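Local coordinates for protein sialyltransferase 0160 (Photobacterium damselae, PDB 4R84) that transfers sialic acid from its CMP-activated donor to an acceptor sugar, probably a beta-galactoside through an alpha-2,6 linkage, at residues A[356-361]-A[442-447]; A[379-384]-A[415-420]; A[400-405]-A[419-424]. All blocks are in the same frame, centred on the assembly; numbering follows the deposited sequence.

Interaction 1: residues A[356-361]-A[442-447]; sequences LPNFIF and LPDTVA. With CA (calcium ion), chain F.
Asn358 meets Pro443, Asp444 and Thr445 where two parallel strands of the Rossmann-like sheet in this GT-B enzyme come together, strand 445-447 running beside strand 358-361 as the 1-4 neighbours of a 3-2-1-4 order. The bonding ladder is regular: Thr445 N donates to Asn358 O, Ile360 N to Thr445 O and Ala447 N to Ile360 O, the last at 3.1 Å. A side chain extends this ladder beyond the end of the strand. Asp444 OD2 accepts from Asn358 N at 2.8 Å, using its anti side with the donor 18° out of the carboxylate plane, and a water donates a longer bond to the same oxygen.

The side chain of Asn358 shows how one residue can serve both sheet and metal. Its CB rests beside Pro443 CB, and CG, anti to the carbonyl carbon (chi1 -54°), carries the amide past the Asp444 carboxylate, the two planes 35° apart. At the tip the branches divide: OD1 binds the calcium ion, while ND2 donates to one water at 3.0 Å and to another in the calcium shell. The first of these is the water that bonds Asp444 OD2. Leu356 O binds the same ion, and Tyr351, Ser354 and Asp401 complete its protein ligands.

Farther along, the side chains alternate between the faces of the sheet. Ile360 crosses Pro443 at about a right angle, its CD1 lying 3.6 Å from Pro443 CG. Phe359 and Thr445 occupy the other face with Ala447; the methyl CG2 of Thr445 is 3.6 Å from Phe359 CD1, whereas OG1 turns to Asn463. The Phe359 ring then ends against Ala447, whose CB meets CE1 at the ring edge, 3.6 Å away.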
loop_
_atom_site.group_PDB
_atom_site.type_symbol
_atom_site.label_atom_id
_atom_site.label_comp_id
_atom_site.label_asym_id
_atom_site.label_seq_id
_atom_site.Cartn_x
_atom_site.Cartn_y
_atom_site.Cartn_z
ATOM N N LEU A 356 -26.173 4.683 -21.268
ATOM C CA LEU A 356 -26.423 5.405 -20.021
ATOM C C LEU A 356 -25.194 5.469 -19.120
ATOM O O LEU A 356 -24.358 4.579 -19.151
ATOM C CB LEU A 356 -27.569 4.772 -19.230
ATOM C CG LEU A 356 -28.980 4.939 -19.796
ATOM C CD1 LEU A 356 -29.992 4.321 -18.826
ATOM C CD2 LEU A 356 -29.256 6.412 -20.022
ATOM N N PRO A 357 -25.090 6.535 -18.309
ATOM C CA PRO A 357 -24.046 6.581 -17.286
ATOM C C PRO A 357 -24.262 5.466 -16.282
ATOM O O PRO A 357 -25.359 4.906 -16.179
ATOM C CB PRO A 357 -24.227 7.956 -16.640
ATOM C CG PRO A 357 -25.665 8.325 -16.930
ATOM C CD PRO A 357 -25.964 7.728 -18.271
ATOM N N ASN A 358 -23.211 5.145 -15.543
ATOM C CA ASN A 358 -23.191 3.944 -14.723
ATOM C C ASN A 358 -23.259 4.210 -13.219
ATOM O O ASN A 358 -22.569 5.081 -12.692
ATOM C CB ASN A 358 -21.935 3.145 -15.098
ATOM C CG ASN A 358 -21.867 2.885 -16.603
ATOM O OD1 ASN A 358 -22.804 2.324 -17.170
ATOM N ND2 ASN A 358 -20.800 3.352 -17.259
ATOM N N PHE A 359 -24.121 3.445 -12.548
ATOM C CA PHE A 359 -24.355 3.556 -11.115
ATOM C C PHE A 359 -24.020 2.254 -10.440
ATOM O O PHE A 359 -24.533 1.218 -10.839
ATOM C CB PHE A 359 -25.830 3.939 -10.850
ATOM C CG PHE A 359 -26.361 3.569 -9.471
ATOM C CD1 PHE A 359 -25.769 4.047 -8.306
ATOM C CD2 PHE A 359 -27.503 2.781 -9.352
ATOM C CE1 PHE A 359 -26.288 3.727 -7.044
ATOM C CE2 PHE A 359 -28.036 2.454 -8.091
ATOM C CZ PHE A 359 -27.422 2.922 -6.935
ATOM N N ILE A 360 -23.141 2.301 -9.441
ATOM C CA ILE A 360 -22.912 1.137 -8.605
ATOM C C ILE A 360 -23.585 1.293 -7.260
ATOM O O ILE A 360 -23.315 2.248 -6.526
ATOM C CB ILE A 360 -21.413 0.884 -8.350
ATOM C CG1 ILE A 360 -20.702 0.532 -9.642
ATOM C CG2 ILE A 360 -21.257 -0.237 -7.334
ATOM C CD1 ILE A 360 -19.189 0.344 -9.441
ATOM N N PHE A 361 -24.442 0.334 -6.926
ATOM C CA PHE A 361 -24.980 0.236 -5.580
ATOM C C PHE A 361 -24.055 -0.630 -4.729
ATOM O O PHE A 361 -23.758 -1.765 -5.102
ATOM C CB PHE A 361 -26.391 -0.364 -5.586
ATOM C CG PHE A 361 -26.945 -0.615 -4.208
ATOM C CD1 PHE A 361 -27.525 0.413 -3.493
ATOM C CD2 PHE A 361 -26.884 -1.876 -3.628
ATOM C CE1 PHE A 361 -28.039 0.192 -2.220
ATOM C CE2 PHE A 361 -27.392 -2.100 -2.349
ATOM C CZ PHE A 361 -27.967 -1.060 -1.651
ATOM N N LEU A 442 -13.835 3.536 -11.354
ATOM C CA LEU A 442 -15.039 4.024 -10.687
ATOM C C LEU A 442 -16.091 4.385 -11.723
ATOM O O LEU A 442 -15.760 4.833 -12.827
ATOM C CB LEU A 442 -14.730 5.227 -9.802
ATOM C CG LEU A 442 -13.976 4.867 -8.520
ATOM C CD1 LEU A 442 -13.536 6.124 -7.825
ATOM C CD2 LEU A 442 -14.834 4.011 -7.589
ATOM N N PRO A 443 -17.367 4.203 -11.367
ATOM C CA PRO A 443 -18.453 4.527 -12.292
ATOM C C PRO A 443 -18.779 6.008 -12.254
ATOM O O PRO A 443 -18.018 6.788 -11.682
ATOM C CB PRO A 443 -19.613 3.705 -11.746
ATOM C CG PRO A 443 -19.411 3.801 -10.257
ATOM C CD PRO A 443 -17.888 3.655 -10.098
ATOM N N ASP A 444 -19.899 6.388 -12.861
ATOM C CA ASP A 444 -20.326 7.774 -12.829
ATOM C C ASP A 444 -20.874 8.163 -11.463
ATOM O O ASP A 444 -20.680 9.288 -11.005
ATOM C CB ASP A 444 -21.354 8.028 -13.925
ATOM C CG ASP A 444 -20.769 7.840 -15.300
ATOM O OD1 ASP A 444 -20.043 8.749 -15.737
ATOM O OD2 ASP A 444 -21.014 6.792 -15.938
ATOM N N THR A 445 -21.535 7.225 -10.791
ATOM C CA THR A 445 -22.049 7.527 -9.469
ATOM C C THR A 445 -22.090 6.262 -8.624
ATOM O O THR A 445 -22.281 5.157 -9.141
ATOM C CB THR A 445 -23.460 8.186 -9.534
ATOM O OG1 THR A 445 -23.709 8.918 -8.331
ATOM C CG2 THR A 445 -24.580 7.147 -9.736
ATOM N N VAL A 446 -21.885 6.449 -7.325
ATOM C CA VAL A 446 -21.867 5.364 -6.352
ATOM C C VAL A 446 -22.779 5.702 -5.200
ATOM O O VAL A 446 -22.700 6.791 -4.652
ATOM C CB VAL A 446 -20.454 5.122 -5.797
ATOM C CG1 VAL A 446 -20.453 3.902 -4.852
ATOM C CG2 VAL A 446 -19.466 4.932 -6.930
ATOM N N ALA A 447 -23.626 4.760 -4.801
ATOM C CA ALA A 447 -24.477 4.997 -3.647
ATOM C C ALA A 447 -24.800 3.685 -2.975
ATOM O O ALA A 447 -24.656 2.623 -3.574
ATOM C CB ALA A 447 -25.775 5.708 -4.055
HETATM CA CA CA F . -23.514 2.411 -19.508
HETATM O O HOH W 1 -18.591 4.635 -15.636
HETATM O O HOH W 2 -21.957 4.035 -20.110
HETATM O O HOH W 3 -23.810 -0.173 -19.392
#

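Interaction 2: residues A[379-384]-A[415-420]; sequences QQVNVI and DIILGS
Ile417 reaches from helix 412-419 toward Gln380, Val381 and Ile384 of helix 373-388, and its two branches part toward different residues. The two short helical segments run in roughly the same direction, their axes 29° apart and 9.7 Å from each other at closest approach. With CG1 anti to the carbonyl carbon (chi1 -64°) and the chain extended beyond it, CD1 is carried to Gln380, while CG2 branches off toward Ile384 and touches its CD1 at 3.7 Å. CG1 itself passes Val381 CG2 more loosely, at 4.2 Å.

The Gln380 side chain is extended too. CD1 of Ile417 sits 3.7 Å from Gln380 OE1 and nearly as close to CD and NE2, so the methyl lies against the flat of the amide and makes no demand on its polar atoms. Those are satisfied by backbone: OE1 accepts from Thr364 N and NE2 donates to Tyr376 O, which fixes the rotation of the amide and gives the methyl a steady surface.

At the other end of the contact, Val381 turns both methyls to Ser420; CG2 is 3.6 Å from Ser420 OG, and CG1 lies near CB. The hydroxyl turns back to the preceding turn, donating to Ile416 O at 2.7 Å from a position tilted 32° out of the carbonyl plane. With its proton thus engaged, Ser420 can meet valine largely as an apolar neighbour. Phe361, from strand 358-362, and Phe421, from the loop after helix 412-419, both pack on Ile384. The arrangement is that of the helices of two successive beta-alpha-beta crossovers, side by side in one helical layer of a Rossmann-like domain.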
loop_
_atom_site.group_PDB
_atom_site.type_symbol
_atom_site.label_atom_id
_atom_site.label_comp_id
_atom_site.label_asym_id
_atom_site.label_seq_id
_atom_site.Cartn_x
_atom_site.Cartn_y
_atom_site.Cartn_z
ATOM N N GLN A 379 -34.523 -4.592 2.591
ATOM C CA GLN A 379 -34.298 -3.183 2.856
ATOM C C GLN A 379 -33.379 -2.572 1.813
ATOM O O GLN A 379 -33.570 -1.428 1.396
ATOM C CB GLN A 379 -33.716 -2.967 4.248
ATOM C CG GLN A 379 -34.639 -3.408 5.372
ATOM C CD GLN A 379 -36.080 -2.986 5.121
ATOM O OE1 GLN A 379 -36.402 -1.807 5.153
ATOM N NE2 GLN A 379 -36.961 -3.967 4.917
ATOM N N GLN A 380 -32.393 -3.349 1.367
ATOM C CA GLN A 380 -31.450 -2.848 0.377
ATOM C C GLN A 380 -32.129 -2.740 -0.979
ATOM O O GLN A 380 -31.895 -1.779 -1.717
ATOM C CB GLN A 380 -30.214 -3.733 0.332
ATOM C CG GLN A 380 -29.501 -3.756 1.698
ATOM C CD GLN A 380 -28.222 -4.575 1.688
ATOM O OE1 GLN A 380 -27.271 -4.261 0.971
ATOM N NE2 GLN A 380 -28.204 -5.638 2.472
ATOM N N VAL A 381 -32.999 -3.700 -1.291
ATOM C CA VAL A 381 -33.818 -3.604 -2.496
ATOM C C VAL A 381 -34.676 -2.341 -2.439
ATOM O O VAL A 381 -34.797 -1.607 -3.426
ATOM C CB VAL A 381 -34.711 -4.849 -2.680
ATOM C CG1 VAL A 381 -35.680 -4.638 -3.831
ATOM C CG2 VAL A 381 -33.839 -6.067 -2.969
ATOM N N ASN A 382 -35.237 -2.054 -1.268
ATOM C CA ASN A 382 -36.034 -0.837 -1.100
ATOM C C ASN A 382 -35.179 0.397 -1.371
ATOM O O ASN A 382 -35.637 1.340 -2.016
ATOM C CB ASN A 382 -36.630 -0.756 0.302
ATOM C CG ASN A 382 -37.666 -1.833 0.564
ATOM O OD1 ASN A 382 -38.127 -2.509 -0.357
ATOM N ND2 ASN A 382 -38.047 -1.990 1.830
ATOM N N VAL A 383 -33.935 0.397 -0.887
ATOM C CA VAL A 383 -33.039 1.523 -1.152
ATOM C C VAL A 383 -32.816 1.722 -2.658
ATOM O O VAL A 383 -32.868 2.843 -3.162
ATOM C CB VAL A 383 -31.658 1.363 -0.449
ATOM C CG1 VAL A 383 -30.734 2.511 -0.849
ATOM C CG2 VAL A 383 -31.833 1.349 1.056
ATOM N N ILE A 384 -32.544 0.645 -3.384
ATOM C CA ILE A 384 -32.318 0.767 -4.824
ATOM C C ILE A 384 -33.574 1.271 -5.542
ATOM O O ILE A 384 -33.499 2.123 -6.427
ATOM C CB ILE A 384 -31.908 -0.573 -5.438
ATOM C CG1 ILE A 384 -30.651 -1.088 -4.735
ATOM C CG2 ILE A 384 -31.686 -0.419 -6.957
ATOM C CD1 ILE A 384 -30.313 -2.527 -5.068
ATOM N N ASP A 415 -27.578 -12.618 -3.672
ATOM C CA ASP A 415 -28.418 -13.276 -4.676
ATOM C C ASP A 415 -29.823 -12.672 -4.751
ATOM O O ASP A 415 -30.368 -12.503 -5.840
ATOM C CB ASP A 415 -28.546 -14.777 -4.405
ATOM C CG ASP A 415 -27.211 -15.475 -4.334
ATOM O OD1 ASP A 415 -26.262 -15.046 -5.022
ATOM O OD2 ASP A 415 -27.130 -16.496 -3.626
ATOM N N ILE A 416 -30.407 -12.383 -3.590
ATOM C CA ILE A 416 -31.751 -11.797 -3.509
ATOM C C ILE A 416 -31.778 -10.422 -4.152
ATOM O O ILE A 416 -32.660 -10.128 -4.970
ATOM C CB ILE A 416 -32.232 -11.693 -2.046
ATOM C CG1 ILE A 416 -32.468 -13.091 -1.468
ATOM C CG2 ILE A 416 -33.519 -10.863 -1.946
ATOM C CD1 ILE A 416 -32.683 -13.105 0.025
ATOM N N ILE A 417 -30.806 -9.586 -3.793
ATOM C CA ILE A 417 -30.736 -8.237 -4.348
ATOM C C ILE A 417 -30.518 -8.256 -5.859
ATOM O O ILE A 417 -31.235 -7.567 -6.605
ATOM C CB ILE A 417 -29.606 -7.412 -3.681
ATOM C CG1 ILE A 417 -29.904 -7.205 -2.197
ATOM C CG2 ILE A 417 -29.399 -6.065 -4.386
ATOM C CD1 ILE A 417 -28.722 -6.664 -1.394
ATOM N N LEU A 418 -29.548 -9.039 -6.318
ATOM C CA LEU A 418 -29.268 -9.089 -7.747
ATOM C C LEU A 418 -30.496 -9.580 -8.515
ATOM O O LEU A 418 -30.835 -9.055 -9.579
ATOM C CB LEU A 418 -28.052 -9.982 -8.035
ATOM C CG LEU A 418 -27.487 -9.944 -9.457
ATOM C CD1 LEU A 418 -27.025 -8.524 -9.787
ATOM C CD2 LEU A 418 -26.345 -10.951 -9.607
ATOM N N GLY A 419 -31.160 -10.588 -7.964
ATOM C CA GLY A 419 -32.306 -11.189 -8.617
ATOM C C GLY A 419 -33.514 -10.269 -8.666
ATOM O O GLY A 419 -34.475 -10.541 -9.386
ATOM N N SER A 420 -33.474 -9.180 -7.905
ATOM C CA SER A 420 -34.624 -8.273 -7.837
ATOM C C SER A 420 -34.594 -7.216 -8.930
ATOM O O SER A 420 -35.560 -6.473 -9.122
ATOM C CB SER A 420 -34.689 -7.583 -6.474
ATOM O OG SER A 420 -34.811 -8.529 -5.435
#

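Interaction 3: residues A[400-405]-A[419-424]; sequences YDLFFK and GSFPDM. With CA (calcium ion), chain F; CSF (cytidine-5'-monophosphate-3-fluoro-N-acetyl-neuraminic acid), chain E.
Leu402 and Met424 bring their backbones within 4.8 Å, measured between CA atoms, as strand 401-405 is met by the loop leading into strand 425-427. A type I turn from Phe421 to Met424, closed by Met424 N donating to Phe421 O, turns the chain so that it runs on beside strand 401-405. Met424 CA then makes a CA-H...O contact with Leu402 O at 3.4 Å, and one water donates to both Leu402 O and Asp423 O, 2.8 Å from each.

The side chains make the contact apolar. Met424 CG lies 3.8 Å from Leu402 CB, and the bend at the end of the thioether chain (chi3 62°) folds CE back against Phe404 CB, 3.6 Å away. The sulfur SD stands 5.5 Å from the Phe404 ring centroid, 55° off the normal, an oblique Met-aromatic contact. Leu402 CD2 meets Phe421 CD2 at 4.1 Å.

The strand carries its polar chemistry at its ends: Asp401 OD2 binds the calcium ion, and Lys405 NZ and O both hydrogen-bond to the cytosine of the bound donor analogue, NZ also to Ala429 O. Apolar packing, a CA-H...O contact and one bridging water thus join loop to strand, and regular backbone bonding begins one residue on, between Leu402 and Ile425.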
loop_
_atom_site.group_PDB
_atom_site.type_symbol
_atom_site.label_atom_id
_atom_site.label_comp_id
_atom_site.label_asym_id
_atom_site.label_seq_id
_atom_site.Cartn_x
_atom_site.Cartn_y
_atom_site.Cartn_z
ATOM N N TYR A 400 -29.637 5.901 -14.861
ATOM C CA TYR A 400 -28.354 5.197 -14.904
ATOM C C TYR A 400 -28.537 3.720 -15.247
ATOM O O TYR A 400 -29.575 3.122 -14.944
ATOM C CB TYR A 400 -27.655 5.272 -13.547
ATOM C CG TYR A 400 -27.147 6.626 -13.122
ATOM C CD1 TYR A 400 -27.987 7.513 -12.452
ATOM C CD2 TYR A 400 -25.823 6.997 -13.326
ATOM C CE1 TYR A 400 -27.533 8.748 -12.022
ATOM C CE2 TYR A 400 -25.357 8.241 -12.912
ATOM C CZ TYR A 400 -26.215 9.105 -12.253
ATOM O OH TYR A 400 -25.762 10.335 -11.827
ATOM N N ASP A 401 -27.515 3.124 -15.849
ATOM C CA ASP A 401 -27.404 1.672 -15.875
ATOM C C ASP A 401 -27.026 1.167 -14.485
ATOM O O ASP A 401 -26.133 1.733 -13.839
ATOM C CB ASP A 401 -26.358 1.217 -16.891
ATOM C CG ASP A 401 -26.733 1.563 -18.306
ATOM O OD1 ASP A 401 -27.944 1.488 -18.640
ATOM O OD2 ASP A 401 -25.816 1.880 -19.093
ATOM N N LEU A 402 -27.693 0.108 -14.032
ATOM C CA LEU A 402 -27.487 -0.420 -12.683
ATOM C C LEU A 402 -26.422 -1.507 -12.623
ATOM O O LEU A 402 -26.407 -2.446 -13.422
ATOM C CB LEU A 402 -28.788 -0.959 -12.067
ATOM C CG LEU A 402 -29.897 0.002 -11.593
ATOM C CD1 LEU A 402 -30.216 1.133 -12.551
ATOM C CD2 LEU A 402 -31.147 -0.801 -11.259
ATOM N N PHE A 403 -25.526 -1.325 -11.663
ATOM C CA PHE A 403 -24.477 -2.275 -11.323
ATOM C C PHE A 403 -24.547 -2.536 -9.825
ATOM O O PHE A 403 -24.897 -1.643 -9.044
ATOM C CB PHE A 403 -23.098 -1.735 -11.698
ATOM C CG PHE A 403 -22.861 -1.644 -13.177
ATOM C CD1 PHE A 403 -23.400 -0.603 -13.929
ATOM C CD2 PHE A 403 -22.075 -2.591 -13.817
ATOM C CE1 PHE A 403 -23.172 -0.525 -15.297
ATOM C CE2 PHE A 403 -21.848 -2.517 -15.181
ATOM C CZ PHE A 403 -22.399 -1.489 -15.921
ATOM N N PHE A 404 -24.206 -3.751 -9.425
ATOM C CA PHE A 404 -24.266 -4.139 -8.028
ATOM C C PHE A 404 -22.907 -4.575 -7.541
ATOM O O PHE A 404 -22.298 -5.471 -8.123
ATOM C CB PHE A 404 -25.279 -5.280 -7.840
ATOM C CG PHE A 404 -25.361 -5.807 -6.430
ATOM C CD1 PHE A 404 -25.640 -4.956 -5.374
ATOM C CD2 PHE A 404 -25.240 -7.170 -6.172
ATOM C CE1 PHE A 404 -25.743 -5.438 -4.075
ATOM C CE2 PHE A 404 -25.347 -7.666 -4.877
ATOM C CZ PHE A 404 -25.598 -6.802 -3.817
ATOM N N LYS A 405 -22.410 -3.943 -6.479
ATOM C CA LYS A 405 -21.207 -4.466 -5.823
ATOM C C LYS A 405 -21.608 -4.944 -4.441
ATOM O O LYS A 405 -21.756 -4.148 -3.502
ATOM C CB LYS A 405 -20.088 -3.419 -5.752
ATOM C CG LYS A 405 -18.830 -3.916 -5.002
ATOM C CD LYS A 405 -18.472 -5.304 -5.479
ATOM C CE LYS A 405 -17.210 -5.831 -4.820
ATOM N NZ LYS A 405 -17.274 -6.169 -3.365
ATOM N N GLY A 419 -31.160 -10.588 -7.964
ATOM C CA GLY A 419 -32.306 -11.189 -8.617
ATOM C C GLY A 419 -33.514 -10.269 -8.666
ATOM O O GLY A 419 -34.475 -10.541 -9.386
ATOM N N SER A 420 -33.474 -9.180 -7.905
ATOM C CA SER A 420 -34.624 -8.273 -7.837
ATOM C C SER A 420 -34.594 -7.216 -8.930
ATOM O O SER A 420 -35.560 -6.473 -9.122
ATOM C CB SER A 420 -34.689 -7.583 -6.474
ATOM O OG SER A 420 -34.811 -8.529 -5.435
ATOM N N PHE A 421 -33.488 -7.173 -9.658
ATOM C CA PHE A 421 -33.289 -6.218 -10.737
ATOM C C PHE A 421 -32.677 -6.940 -11.926
ATOM O O PHE A 421 -31.465 -7.103 -12.006
ATOM C CB PHE A 421 -32.396 -5.053 -10.276
ATOM C CG PHE A 421 -32.959 -4.305 -9.104
ATOM C CD1 PHE A 421 -32.700 -4.712 -7.811
ATOM C CD2 PHE A 421 -33.799 -3.218 -9.302
ATOM C CE1 PHE A 421 -33.251 -4.052 -6.732
ATOM C CE2 PHE A 421 -34.346 -2.547 -8.222
ATOM C CZ PHE A 421 -34.075 -2.968 -6.936
ATOM N N PRO A 422 -33.536 -7.415 -12.835
ATOM C CA PRO A 422 -33.159 -8.265 -13.969
ATOM C C PRO A 422 -32.043 -7.690 -14.848
ATOM O O PRO A 422 -31.247 -8.461 -15.377
ATOM C CB PRO A 422 -34.463 -8.380 -14.759
ATOM C CG PRO A 422 -35.534 -8.223 -13.717
ATOM C CD PRO A 422 -34.993 -7.185 -12.781
ATOM N N ASP A 423 -31.984 -6.373 -15.022
ATOM C CA ASP A 423 -30.967 -5.821 -15.912
ATOM C C ASP A 423 -29.763 -5.261 -15.158
ATOM O O ASP A 423 -28.915 -4.589 -15.744
ATOM C CB ASP A 423 -31.571 -4.708 -16.760
ATOM C CG ASP A 423 -32.535 -5.228 -17.815
ATOM O OD1 ASP A 423 -32.388 -6.384 -18.274
ATOM O OD2 ASP A 423 -33.459 -4.468 -18.171
ATOM N N MET A 424 -29.654 -5.591 -13.877
ATOM C CA MET A 424 -28.545 -5.114 -13.064
ATOM C C MET A 424 -27.348 -6.032 -13.283
ATOM O O MET A 424 -27.486 -7.251 -13.311
ATOM C CB MET A 424 -28.929 -5.032 -11.586
ATOM C CG MET A 424 -27.866 -4.343 -10.699
ATOM S SD MET A 424 -28.472 -3.961 -9.032
ATOM C CE MET A 424 -28.831 -5.579 -8.397
HETATM CA CA CA F . -23.514 2.411 -19.508
HETATM C C5A CSF E . -17.838 -2.188 10.384
HETATM C C4A CSF E . -16.476 -2.793 10.071
HETATM C C2A CSF E . -17.492 -3.864 8.015
HETATM O O6A CSF E . -18.717 -3.203 8.382
HETATM C C6A CSF E . -18.569 -1.964 9.066
HETATM C C3A CSF E . -16.624 -4.090 9.266
HETATM O O4A CSF E . -15.790 -3.048 11.304
HETATM N N5A CSF E . -17.662 -0.924 11.064
HETATM C C7A CSF E . -19.962 -1.429 9.337
HETATM C C8A CSF E . -20.695 -1.189 8.030
HETATM C C9A CSF E . -22.008 -0.459 8.287
HETATM O O9A CSF E . -22.627 -0.230 7.021
HETATM O O8A CSF E . -19.871 -0.363 7.208
HETATM O O7A CSF E . -20.697 -2.390 10.098
HETATM C C1A CSF E . -17.831 -5.200 7.386
HETATM O OBA CSF E . -16.908 -5.883 6.900
HETATM O OAA CSF E . -19.020 -5.597 7.377
HETATM O O1A CSF E . -16.702 -3.120 7.085
HETATM O O2A CSF E . -16.408 -1.060 5.717
HETATM N N1 CSF E . -16.753 -4.125 0.650
HETATM C C2 CSF E . -16.933 -4.236 -0.737
HETATM N N3 CSF E . -18.156 -4.026 -1.276
HETATM C C4 CSF E . -19.189 -3.703 -0.469
HETATM C C5 CSF E . -19.024 -3.603 0.913
HETATM C C6 CSF E . -17.768 -3.831 1.466
HETATM C "C3'" CSF E . -14.517 -2.643 2.443
HETATM C "C2'" CSF E . -14.476 -3.233 1.058
HETATM C "C1'" CSF E . -15.413 -4.411 1.189
HETATM O "O4'" CSF E . -15.499 -4.735 2.579
HETATM C "C4'" CSF E . -14.610 -3.883 3.301
HETATM P PA CSF E . -17.172 -2.360 5.735
HETATM O "O5'" CSF E . -16.519 -3.178 4.542
HETATM C "C5'" CSF E . -15.176 -3.619 4.680
HETATM O "O3'" CSF E . -13.373 -1.839 2.705
HETATM O "O2'" CSF E . -13.174 -3.766 0.782
HETATM N N4 CSF E . -20.416 -3.493 -1.006
HETATM O O2 CSF E . -15.948 -4.533 -1.463
HETATM O O3A CSF E . -18.663 -2.385 5.533
HETATM C C10 CSF E . -18.266 -0.625 12.217
HETATM O O10 CSF E . -18.944 -1.432 12.836
HETATM C C11 CSF E . -18.073 0.787 12.697
HETATM F F3A CSF E . -17.219 -5.062 10.035
HETATM O O HOH W 4 -26.969 -2.561 -16.147
HETATM O O HOH W 2 -21.957 4.035 -20.110
HETATM O O HOH W 3 -23.810 -0.173 -19.392
#

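All three contacts belong to one Rossmann-like domain but sample different layers of it. Interactions 1 and 3 use adjacent strands, 358-362 and 401-405, of the same sheet: Pro357 O and Phe359 O meet Asp401 N and Phe403 N, and the calcium ion with two of its waters belongs to both. Interaction 2 lies in the helical layer, touching interaction 1 through Phe361 against Val383 and Ile384, and sharing Gly419 and Ser420 with interaction 3. Each contact is largely buried, although interaction 3 has an exposed margin at Asp423. Chemistry follows position: mainly backbone bonds, helped by one carboxylate, between strands, mostly hydrocarbon contacts between helices, and a water-bridged, sulfur-bearing mixture where a loop enters the sheet.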